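Local coordinates for protein L-hydantoinase (Arthrobacter aurescens, PDB 1GKR) that hydrolyses the ring of 5-substituted hydantoins, aryl derivatives more readily than alkyl ones, as a homotetramer with two zinc ions per subunit, at residues Asp386-Ile391 with Met427-Val432. Sequence-based numbering, arbitrary orientation.
Sequences DADLLI and MVRGTV
A beta hairpin, strands 418-428 and 431-435 joined by a type I' turn from Val428 to Thr431, is gripped at its tip by the chain entering strand 389-393. Two backbone N-H groups of the turn each find an acceptor there. Arg429 N donates to Asp388 OD1, 2.6 Å away, and meets that oxygen nearly along its C-O axis. Gly430 N donates to Ala387 O at 3.1 Å in an almost straight bond (173° at the hydrogen). The Asp388 carboxylate reaches the turn with CG beside its own backbone N (chi1 -66°), and its OD1 also lies next to Val428 CA. Its OD2 pairs with Lys378, a lysine that Asp386 OD2 shares. A leucine in place of Asp388 would probably leave the Arg429 N-H without its acceptor and Lys378 with one carboxylate fewer to offset its charge.

Beyond the turn the contact passes into the antiparallel pairing of strands 389-393 and 418-428, with Met427 N bonded to Leu389 O at 3.0 Å. The return bond, Leu389 N to Met427 O, is weak and bent to 126°; Asp388 CA brings a C-H to the same carbonyl oxygen at 3.1 Å. The strands probably belong to the small beta-sandwich domain that hydantoinases build from both chain ends beside their TIM barrel; strand 389-393 also pairs with strand 51-62. The centre of the contact lies about 19 Å from the centre of the chain, away from the zinc-binding residues. The Leu389 and Met427 side chains run alongside each other, pointing the same way, and Leu389 CD2 packs on Met427 CG at 3.6 Å.

At the other end the Arg429 stem lies beside the Asp386 carboxylate, CG to CG at 3.8 Å, but the two charged groups do not meet: the guanidinium forms its salt bridge with Asp120 and a cation-pi contact with Phe445.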
loop_
_atom_site.group_PDB
_atom_site.type_symbol
_atom_site.label_atom_id
_atom_site.label_comp_id
_atom_site.label_asym_id
_atom_site.label_seq_id
_atom_site.Cartn_x
_atom_site.Cartn_y
_atom_site.Cartn_z
ATOM N N ASP A 386 33.772 -13.246 -22.588
ATOM C CA ASP A 386 35.190 -13.337 -22.265
ATOM C C ASP A 386 35.296 -14.537 -21.324
ATOM O O ASP A 386 34.440 -14.743 -20.466
ATOM C CB ASP A 386 35.684 -12.099 -21.520
ATOM C CG ASP A 386 35.771 -10.869 -22.404
ATOM O OD1 ASP A 386 35.636 -11.006 -23.637
ATOM O OD2 ASP A 386 35.989 -9.760 -21.852
ATOM N N ALA A 387 36.333 -15.340 -21.486
ATOM C CA ALA A 387 36.507 -16.497 -20.623
ATOM C C ALA A 387 36.996 -16.045 -19.246
ATOM O O ALA A 387 38.193 -16.098 -18.960
ATOM C CB ALA A 387 37.509 -17.479 -21.251
ATOM N N ASP A 388 36.078 -15.577 -18.404
ATOM C CA ASP A 388 36.447 -15.147 -17.058
ATOM C C ASP A 388 35.848 -16.123 -16.041
ATOM O O ASP A 388 34.663 -16.051 -15.748
ATOM C CB ASP A 388 35.938 -13.726 -16.787
ATOM C CG ASP A 388 36.626 -12.671 -17.659
ATOM O OD1 ASP A 388 37.490 -13.036 -18.479
ATOM O OD2 ASP A 388 36.303 -11.465 -17.532
ATOM N N LEU A 389 36.654 -17.045 -15.518
ATOM C CA LEU A 389 36.132 -17.999 -14.553
ATOM C C LEU A 389 36.895 -18.013 -13.267
ATOM O O LEU A 389 37.977 -17.453 -13.135
ATOM C CB LEU A 389 36.185 -19.457 -15.018
ATOM C CG LEU A 389 36.412 -20.108 -16.373
ATOM C CD1 LEU A 389 36.392 -19.114 -17.492
ATOM C CD2 LEU A 389 37.716 -20.823 -16.308
ATOM N N LEU A 390 36.311 -18.749 -12.340
ATOM C CA LEU A 390 36.869 -18.973 -11.030
ATOM C C LEU A 390 36.599 -20.449 -10.754
ATOM O O LEU A 390 35.483 -20.935 -10.967
ATOM C CB LEU A 390 36.151 -18.133 -9.962
ATOM C CG LEU A 390 36.028 -16.609 -10.092
ATOM C CD1 LEU A 390 35.469 -16.021 -8.796
ATOM C CD2 LEU A 390 37.388 -16.019 -10.374
ATOM N N ILE A 391 37.623 -21.185 -10.344
ATOM C CA ILE A 391 37.406 -22.565 -9.959
ATOM C C ILE A 391 37.305 -22.385 -8.446
ATOM O O ILE A 391 38.195 -21.812 -7.825
ATOM C CB ILE A 391 38.592 -23.466 -10.320
ATOM C CG1 ILE A 391 38.695 -23.593 -11.842
ATOM C CG2 ILE A 391 38.400 -24.842 -9.696
ATOM C CD1 ILE A 391 39.815 -24.489 -12.326
ATOM N N MET A 427 40.793 -16.697 -13.803
ATOM C CA MET A 427 41.314 -16.325 -15.101
ATOM C C MET A 427 40.441 -15.299 -15.779
ATOM O O MET A 427 39.212 -15.289 -15.603
ATOM C CB MET A 427 41.466 -17.543 -16.024
ATOM C CG MET A 427 40.186 -18.159 -16.571
ATOM S SD MET A 427 40.458 -19.101 -18.138
ATOM C CE MET A 427 41.309 -20.539 -17.573
ATOM N N VAL A 428 41.082 -14.402 -16.523
ATOM C CA VAL A 428 40.328 -13.415 -17.267
ATOM C C VAL A 428 40.779 -13.519 -18.716
ATOM O O VAL A 428 41.977 -13.642 -18.999
ATOM C CB VAL A 428 40.483 -11.962 -16.699
ATOM C CG1 VAL A 428 41.289 -11.990 -15.446
ATOM C CG2 VAL A 428 41.056 -11.025 -17.748
ATOM N N ARG A 429 39.796 -13.514 -19.617
ATOM C CA ARG A 429 40.028 -13.629 -21.045
ATOM C C ARG A 429 40.951 -14.797 -21.408
ATOM O O ARG A 429 41.893 -14.668 -22.200
ATOM C CB ARG A 429 40.551 -12.305 -21.597
ATOM C CG ARG A 429 39.453 -11.279 -21.739
ATOM C CD ARG A 429 39.975 -9.915 -22.159
ATOM N NE ARG A 429 40.766 -9.289 -21.107
ATOM C CZ ARG A 429 42.093 -9.277 -21.073
ATOM N NH1 ARG A 429 42.784 -9.855 -22.041
ATOM N NH2 ARG A 429 42.729 -8.695 -20.063
ATOM N N GLY A 430 40.667 -15.945 -20.808
ATOM C CA GLY A 430 41.440 -17.130 -21.103
ATOM C C GLY A 430 42.815 -17.281 -20.481
ATOM O O GLY A 430 43.489 -18.272 -20.764
ATOM N N THR A 431 43.275 -16.347 -19.656
ATOM C CA THR A 431 44.595 -16.570 -19.085
ATOM C C THR A 431 44.562 -16.559 -17.553
ATOM O O THR A 431 43.863 -15.752 -16.933
ATOM C CB THR A 431 45.655 -15.572 -19.682
ATOM O OG1 THR A 431 46.091 -14.658 -18.677
ATOM C CG2 THR A 431 45.080 -14.801 -20.876
ATOM N N VAL A 432 45.281 -17.493 -16.939
ATOM C CA VAL A 432 45.287 -17.583 -15.484
ATOM C C VAL A 432 46.026 -16.400 -14.889
ATOM O O VAL A 432 47.229 -16.253 -15.097
ATOM C CB VAL A 432 45.957 -18.879 -15.003
ATOM C CG1 VAL A 432 45.871 -18.978 -13.481
ATOM C CG2 VAL A 432 45.282 -20.067 -15.641
#